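Side-chain contacts in formyltransferase (Francisella tularensis subsp. tularensis, PDB 4NV1), which belongs to the formyltransferase family, joining a Rossmann-like N-terminal domain to a smaller C-terminal dimerization domain, and binds dTDP-4-amino-4,6-dideoxyglucose in its pocket: residues 13-18 and 157-162; 82-85 and 89-92. All coordinates share one frame; numbering follows the deposited sequence.

Interaction 1: residues 13-18 and 157-162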
ATOM      1  N   ARG A  13       1.317 -22.446  13.386  1.00 29.93           N
ATOM      2  CA  ARG A  13       1.644 -22.259  14.786  1.00 35.44           C
ATOM      3  C   ARG A  13       0.422 -21.852  15.549  1.00 33.50           C
ATOM      4  O   ARG A  13       0.259 -22.226  16.712  1.00 37.30           O
ATOM      5  CB  ARG A  13       2.686 -21.141  14.895  1.00 38.06           C
ATOM      6  CG  ARG A  13       2.594 -20.176  16.081  1.00 52.37           C
ATOM      7  CD  ARG A  13       3.478 -20.559  17.269  1.00 62.12           C
ATOM      8  NE  ARG A  13       4.883 -20.158  17.075  1.00 70.88           N
ATOM      9  CZ  ARG A  13       5.832 -20.848  16.429  1.00 67.52           C
ATOM     10  NH1 ARG A  13       5.610 -22.030  15.876  1.00 71.11           N
ATOM     11  NH2 ARG A  13       7.055 -20.351  16.338  1.00 79.36           N
ATOM     12  N   THR A  14      -0.381 -20.965  14.953  1.00 37.08           N
ATOM     13  CA  THR A  14      -1.504 -20.414  15.720  1.00 39.87           C
ATOM     14  C   THR A  14      -2.570 -21.486  15.965  1.00 37.68           C
ATOM     15  O   THR A  14      -3.045 -21.690  17.082  1.00 36.12           O
ATOM     16  CB  THR A  14      -2.065 -19.142  15.046  1.00 44.52           C
ATOM     17  OG1 THR A  14      -1.311 -18.037  15.552  1.00 44.91           O
ATOM     18  CG2 THR A  14      -3.527 -18.905  15.402  1.00 42.01           C
ATOM     19  N   ILE A  15      -2.946 -22.164  14.892  1.00 38.46           N
ATOM     20  CA  ILE A  15      -3.802 -23.347  14.980  1.00 36.08           C
ATOM     21  C   ILE A  15      -3.241 -24.395  15.941  1.00 40.63           C
ATOM     22  O   ILE A  15      -3.994 -24.928  16.787  1.00 35.43           O
ATOM     23  CB  ILE A  15      -3.944 -23.949  13.577  1.00 36.93           C
ATOM     24  CG1 ILE A  15      -4.786 -23.010  12.696  1.00 38.32           C
ATOM     25  CG2 ILE A  15      -4.484 -25.388  13.583  1.00 41.70           C
ATOM     26  CD1 ILE A  15      -6.117 -22.565  13.300  1.00 38.14           C
ATOM     27  N   LEU A  16      -1.931 -24.672  15.844  1.00 38.75           N
ATOM     28  CA  LEU A  16      -1.293 -25.647  16.760  1.00 40.15           C
ATOM     29  C   LEU A  16      -1.525 -25.208  18.201  1.00 38.72           C
ATOM     30  O   LEU A  16      -1.934 -25.994  19.082  1.00 40.49           O
ATOM     31  CB  LEU A  16       0.215 -25.868  16.507  1.00 43.43           C
ATOM     32  CG  LEU A  16       0.919 -26.662  17.636  1.00 42.56           C
ATOM     33  CD1 LEU A  16       0.264 -28.038  17.742  1.00 45.05           C
ATOM     34  CD2 LEU A  16       2.441 -26.812  17.517  1.00 42.73           C
ATOM     35  N   SER A  17      -1.271 -23.928  18.442  1.00 36.44           N
ATOM     36  CA  SER A  17      -1.513 -23.367  19.782  1.00 35.75           C
ATOM     37  C   SER A  17      -2.992 -23.368  20.253  1.00 33.92           C
ATOM     38  O   SER A  17      -3.297 -23.611  21.433  1.00 34.37           O
ATOM     39  CB  SER A  17      -0.969 -21.927  19.797  1.00 35.48           C
ATOM     40  OG  SER A  17      -1.042 -21.455  21.109  1.00 25.76           O
ATOM     41  N   ASP A  18      -3.925 -23.080  19.360  1.00 34.36           N
ATOM     42  CA  ASP A  18      -5.360 -23.088  19.760  1.00 33.60           C
ATOM     43  C   ASP A  18      -5.930 -24.472  20.103  1.00 34.25           C
ATOM     44  O   ASP A  18      -6.530 -24.684  21.178  1.00 29.92           O
ATOM     45  CB  ASP A  18      -6.200 -22.369  18.718  1.00 33.60           C
ATOM     46  CG  ASP A  18      -6.013 -20.843  18.776  1.00 39.90           C
ATOM     47  OD1 ASP A  18      -5.536 -20.336  19.814  1.00 47.89           O
ATOM     48  OD2 ASP A  18      -6.334 -20.121  17.801  1.00 41.31           O
ATOM     49  N   LYS A 157     -12.744 -17.810  12.892  1.00 27.27           N
ATOM     50  CA  LYS A 157     -14.052 -18.481  12.827  1.00 24.25           C
ATOM     51  C   LYS A 157     -13.821 -20.002  12.936  1.00 21.17           C
ATOM     52  O   LYS A 157     -14.487 -20.720  13.670  1.00 25.18           O
ATOM     53  CB  LYS A 157     -14.741 -18.087  11.522  1.00 27.84           C
ATOM     54  CG  LYS A 157     -16.098 -18.756  11.309  1.00 27.24           C
ATOM     55  CD  LYS A 157     -17.076 -18.347  12.408  1.00 26.84           C
ATOM     56  CE  LYS A 157     -17.455 -16.893  12.327  1.00 35.40           C
ATOM     57  NZ  LYS A 157     -18.071 -16.533  13.626  1.00 36.88           N
ATOM     58  N   GLU A 158     -12.806 -20.479  12.245  1.00 20.80           N
ATOM     59  CA  GLU A 158     -12.374 -21.860  12.293  1.00 22.36           C
ATOM     60  C   GLU A 158     -12.245 -22.341  13.692  1.00 26.07           C
ATOM     61  O   GLU A 158     -12.843 -23.345  13.974  1.00 21.84           O
ATOM     62  CB  GLU A 158     -11.028 -22.104  11.661  1.00 24.65           C
ATOM     63  CG  GLU A 158     -11.003 -22.221  10.144  1.00 23.69           C
ATOM     64  CD  GLU A 158      -9.569 -22.366   9.646  1.00 30.72           C
ATOM     65  OE1 GLU A 158      -8.827 -21.359   9.787  1.00 35.11           O
ATOM     66  OE2 GLU A 158      -9.174 -23.440   9.107  1.00 34.03           O
ATOM     67  N   VAL A 159     -11.453 -21.647  14.515  1.00 27.98           N
ATOM     68  CA  VAL A 159     -11.243 -21.999  15.920  1.00 27.84           C
ATOM     69  C   VAL A 159     -12.481 -21.894  16.826  1.00 24.65           C
ATOM     70  O   VAL A 159     -12.761 -22.769  17.669  1.00 23.87           O
ATOM     71  CB  VAL A 159     -10.071 -21.182  16.471  1.00 29.24           C
ATOM     72  CG1 VAL A 159      -9.959 -21.410  17.951  1.00 31.98           C
ATOM     73  CG2 VAL A 159      -8.786 -21.633  15.782  1.00 30.97           C
ATOM     74  N   GLU A 160     -13.290 -20.875  16.585  1.00 23.51           N
ATOM     75  CA  GLU A 160     -14.597 -20.785  17.220  1.00 24.24           C
ATOM     76  C   GLU A 160     -15.576 -21.901  16.829  1.00 23.60           C
ATOM     77  O   GLU A 160     -16.257 -22.483  17.679  1.00 22.10           O
ATOM     78  CB  GLU A 160     -15.153 -19.385  16.979  1.00 29.43           C
ATOM     79  CG  GLU A 160     -16.571 -19.252  17.473  1.00 34.75           C
ATOM     80  CD  GLU A 160     -17.359 -18.167  16.748  1.00 41.05           C
ATOM     81  OE1 GLU A 160     -18.511 -17.983  17.183  1.00 41.33           O
ATOM     82  OE2 GLU A 160     -16.887 -17.544  15.762  1.00 45.27           O
ATOM     83  N   LEU A 161     -15.574 -22.306  15.566  1.00 22.36           N
ATOM     84  CA  LEU A 161     -16.439 -23.406  15.148  1.00 22.29           C
ATOM     85  C   LEU A 161     -15.942 -24.750  15.699  1.00 24.39           C
ATOM     86  O   LEU A 161     -16.698 -25.573  16.153  1.00 21.20           O
ATOM     87  CB  LEU A 161     -16.571 -23.503  13.645  1.00 21.29           C
ATOM     88  CG  LEU A 161     -17.259 -22.324  12.957  1.00 22.39           C
ATOM     89  CD1 LEU A 161     -17.381 -22.670  11.501  1.00 22.33           C
ATOM     90  CD2 LEU A 161     -18.699 -22.027  13.356  1.00 23.52           C
ATOM     91  N   PHE A 162     -14.633 -24.933  15.794  1.00 24.35           N
ATOM     92  CA  PHE A 162     -14.103 -26.199  16.299  1.00 22.32           C
ATOM     93  C   PHE A 162     -14.370 -26.299  17.800  1.00 24.60           C
ATOM     94  O   PHE A 162     -14.700 -27.369  18.345  1.00 20.21           O
ATOM     95  CB  PHE A 162     -12.606 -26.225  16.001  1.00 22.01           C
ATOM     96  CG  PHE A 162     -11.894 -27.401  16.571  1.00 22.22           C
ATOM     97  CD1 PHE A 162     -12.013 -28.631  15.979  1.00 26.82           C
ATOM     98  CD2 PHE A 162     -11.055 -27.262  17.635  1.00 27.99           C
ATOM     99  CE1 PHE A 162     -11.326 -29.732  16.480  1.00 28.87           C
ATOM    100  CE2 PHE A 162     -10.391 -28.345  18.177  1.00 30.88           C
ATOM    101  CZ  PHE A 162     -10.522 -29.586  17.593  1.00 31.36           C
TER
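Ile15 and Asp18, one turn apart on helix 13-24, both rest against Val159 of helix 147-170, which covers strands 117-123 and 133-139 of the mixed sheet. The CB of Ile15 is not aimed at the other helix, but the end of the longer branch is close to it: with CG1 beside the backbone N (chi1 -69°), CD1 reaches Val159 CG2 at 3.8 Å, the two side chains running antiparallel past one another. Two bonds tie the helices to residues of the ligand pocket, Ile15 N to Asn12 OD1 and Glu158 OE1 to His75 NE2. Asp18 has its CB toward the other helix, and its CA is 7.1 Å from that of Val159. Its side chain lies roughly perpendicular to the valine: OD2 is 3.5 Å from Val159 CG2 and 3.9 Å from Val159 CG1. Phe162, a turn beyond Val159, stacks on Phe19 and continues the pairing of the helices. Neither hydrogen bond nor salt bridge spans residues 13-18 and 157-162. The apolar part is Ile15 with Val159; OD2 lies against the valine methyls without a polar partner across the contact, so the partly exposed carboxylate probably gains little from them.

Interaction 2: residues 82-85 and 89-92; sequences AKLV and LCIN
Val85 of helix 82-87 and Cys90 of strand 89-94 bring their CA atoms to 5.7 Å, with no direct hydrogen bond between the two segments. A water lies 2.8 Å from Val85 O and accepts from Cys90 N at 3.2 Å, bridging the backbone of the helix and that of the strand. The apolar contact gathers around the buried side chain of Cys90, whose CB points toward the helix. Its sulfur stands beside the backbone N (chi1 -63°) and approaches the helix where Leu84 joins Val85. There SG is 4.0 Å from Val85 CA and 4.1 Å from Leu84 O, an approach to main chain as much as to side chain. Neither helix residue aims its CB straight at the strand, so each offers a flank. Leu84 brings CG to 4.3 Å from Cys90 SG, and Val85 sets CG2 at 4.3 Å from Cys90 CB. Leu84 thus meets the sulfur, whereas Val85 meets the sulfur with its CA and Cys90 CB with its CG2. Leu89 turns away from the helix and packs on Leu70 and Val123 of the neighbouring strands, while Ile91 rests on Phe72 and Ile121. Strand 89-94 is held on one edge by backbone bonds to Gly71 and Ser73, and on the other by bonds to His122 and Met124. Strand 70-74, helix 82-87 and strand 89-94 form a beta-alpha-beta crossover joining two neighbouring parallel strands; its tight return from helix to strand, with the Cys90 side chain packed between the helix and the sheet, is part of the Rossmann-like domain of the formyltransferase family.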
ATOM      1  N   ALA A  82      -6.040 -42.248   1.025  1.00 43.10           N
ATOM      2  CA  ALA A  82      -7.440 -42.630   0.932  1.00 43.44           C
ATOM      3  C   ALA A  82      -7.826 -43.604   2.023  1.00 41.86           C
ATOM      4  O   ALA A  82      -8.874 -43.473   2.609  1.00 40.27           O
ATOM      5  CB  ALA A  82      -7.765 -43.205  -0.439  1.00 44.91           C
ATOM      6  N   LYS A  83      -6.972 -44.570   2.321  1.00 44.92           N
ATOM      7  CA  LYS A  83      -7.384 -45.683   3.158  1.00 42.00           C
ATOM      8  C   LYS A  83      -7.306 -45.233   4.606  1.00 37.79           C
ATOM      9  O   LYS A  83      -8.026 -45.748   5.473  1.00 37.18           O
ATOM     10  CB  LYS A  83      -6.442 -46.869   2.925  1.00 55.11           C
ATOM     11  CG  LYS A  83      -5.845 -46.881   1.528  1.00 63.31           C
ATOM     12  CD  LYS A  83      -5.586 -48.289   1.022  1.00 76.68           C
ATOM     13  CE  LYS A  83      -5.784 -48.378  -0.487  1.00 77.94           C
ATOM     14  NZ  LYS A  83      -5.621 -49.786  -0.943  1.00 74.35           N
ATOM     15  N   LEU A  84      -6.434 -44.262   4.885  1.00 31.43           N
ATOM     16  CA  LEU A  84      -6.497 -43.648   6.223  1.00 32.92           C
ATOM     17  C   LEU A  84      -7.893 -43.026   6.438  1.00 30.87           C
ATOM     18  O   LEU A  84      -8.605 -43.349   7.352  1.00 34.95           O
ATOM     19  CB  LEU A  84      -5.442 -42.578   6.342  1.00 28.19           C
ATOM     20  CG  LEU A  84      -5.469 -41.943   7.728  1.00 32.20           C
ATOM     21  CD1 LEU A  84      -5.221 -42.831   8.940  1.00 27.99           C
ATOM     22  CD2 LEU A  84      -4.502 -40.792   7.723  1.00 29.08           C
ATOM     23  N   VAL A  85      -8.293 -42.203   5.497  1.00 32.20           N
ATOM     24  CA  VAL A  85      -9.536 -41.431   5.494  1.00 37.31           C
ATOM     25  C   VAL A  85     -10.737 -42.366   5.424  1.00 36.68           C
ATOM     26  O   VAL A  85     -11.756 -42.091   6.058  1.00 28.68           O
ATOM     27  CB  VAL A  85      -9.486 -40.477   4.282  1.00 40.16           C
ATOM     28  CG1 VAL A  85     -10.852 -40.038   3.815  1.00 44.99           C
ATOM     29  CG2 VAL A  85      -8.608 -39.284   4.587  1.00 38.67           C
ATOM     30  N   LEU A  89     -12.089 -42.037  11.171  1.00 24.26           N
ATOM     31  CA  LEU A  89     -12.703 -40.734  11.024  1.00 26.84           C
ATOM     32  C   LEU A  89     -11.700 -39.582  11.048  1.00 25.07           C
ATOM     33  O   LEU A  89     -11.048 -39.308  12.058  1.00 24.32           O
ATOM     34  CB  LEU A  89     -13.716 -40.581  12.163  1.00 28.57           C
ATOM     35  CG  LEU A  89     -14.507 -39.301  12.302  1.00 30.61           C
ATOM     36  CD1 LEU A  89     -15.181 -39.026  10.976  1.00 28.22           C
ATOM     37  CD2 LEU A  89     -15.520 -39.483  13.430  1.00 34.76           C
ATOM     38  N   CYS A  90     -11.631 -38.870   9.940  1.00 25.19           N
ATOM     39  CA  CYS A  90     -10.695 -37.758   9.731  1.00 24.79           C
ATOM     40  C   CYS A  90     -11.572 -36.533   9.394  1.00 20.80           C
ATOM     41  O   CYS A  90     -12.498 -36.579   8.586  1.00 23.11           O
ATOM     42  CB  CYS A  90      -9.773 -38.082   8.555  1.00 23.45           C
ATOM     43  SG  CYS A  90      -8.776 -39.536   8.948  1.00 28.17           S
ATOM     44  N   ILE A  91     -11.313 -35.468  10.114  1.00 22.82           N
ATOM     45  CA  ILE A  91     -12.079 -34.246   9.986  1.00 24.49           C
ATOM     46  C   ILE A  91     -11.125 -33.093   9.687  1.00 22.93           C
ATOM     47  O   ILE A  91     -10.047 -32.970  10.260  1.00 23.28           O
ATOM     48  CB  ILE A  91     -12.919 -34.066  11.238  1.00 20.49           C
ATOM     49  CG1 ILE A  91     -13.983 -35.218  11.256  1.00 18.91           C
ATOM     50  CG2 ILE A  91     -13.411 -32.642  11.387  1.00 19.67           C
ATOM     51  CD1 ILE A  91     -14.697 -35.298  12.579  1.00 19.76           C
ATOM     52  N   ASN A  92     -11.517 -32.355   8.668  1.00 22.04           N
ATOM     53  CA  ASN A  92     -10.775 -31.193   8.222  1.00 23.71           C
ATOM     54  C   ASN A  92     -11.404 -29.907   8.716  1.00 26.35           C
ATOM     55  O   ASN A  92     -12.615 -29.724   8.663  1.00 23.79           O
ATOM     56  CB  ASN A  92     -10.788 -31.204   6.710  1.00 24.65           C
ATOM     57  CG  ASN A  92      -9.819 -30.197   6.088  1.00 27.70           C
ATOM     58  OD1 ASN A  92      -9.961 -29.918   4.937  1.00 34.20           O
ATOM     59  ND2 ASN A  92      -8.801 -29.748   6.797  1.00 33.73           N
TER
HETATM   60  O   HOH W   1     -12.989 -39.889   7.263  1.00 30.08           O

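From the N terminus, the chain forms strand 4-9 and enters helix 13-24, which supplies the first half of interaction 1. It then passes through strands 29-35 and 70-74 before strand 89-94 turns back along helix 82-87, where interaction 2 closes a short local loop. After strands 117-123 and 133-139 complete the mixed sheet, helix 147-170 returns to helix 13-24 and interaction 1 closes a loop of 138 intervening residues. The smaller loop therefore lies within the larger, and the two do not cross. The centres of interactions 1 and 2 are about 19 Å apart and their nearest atoms about 6 Å, without touching. Interaction 1 joins two helices, whereas interaction 2 seats one helix on the central sheet.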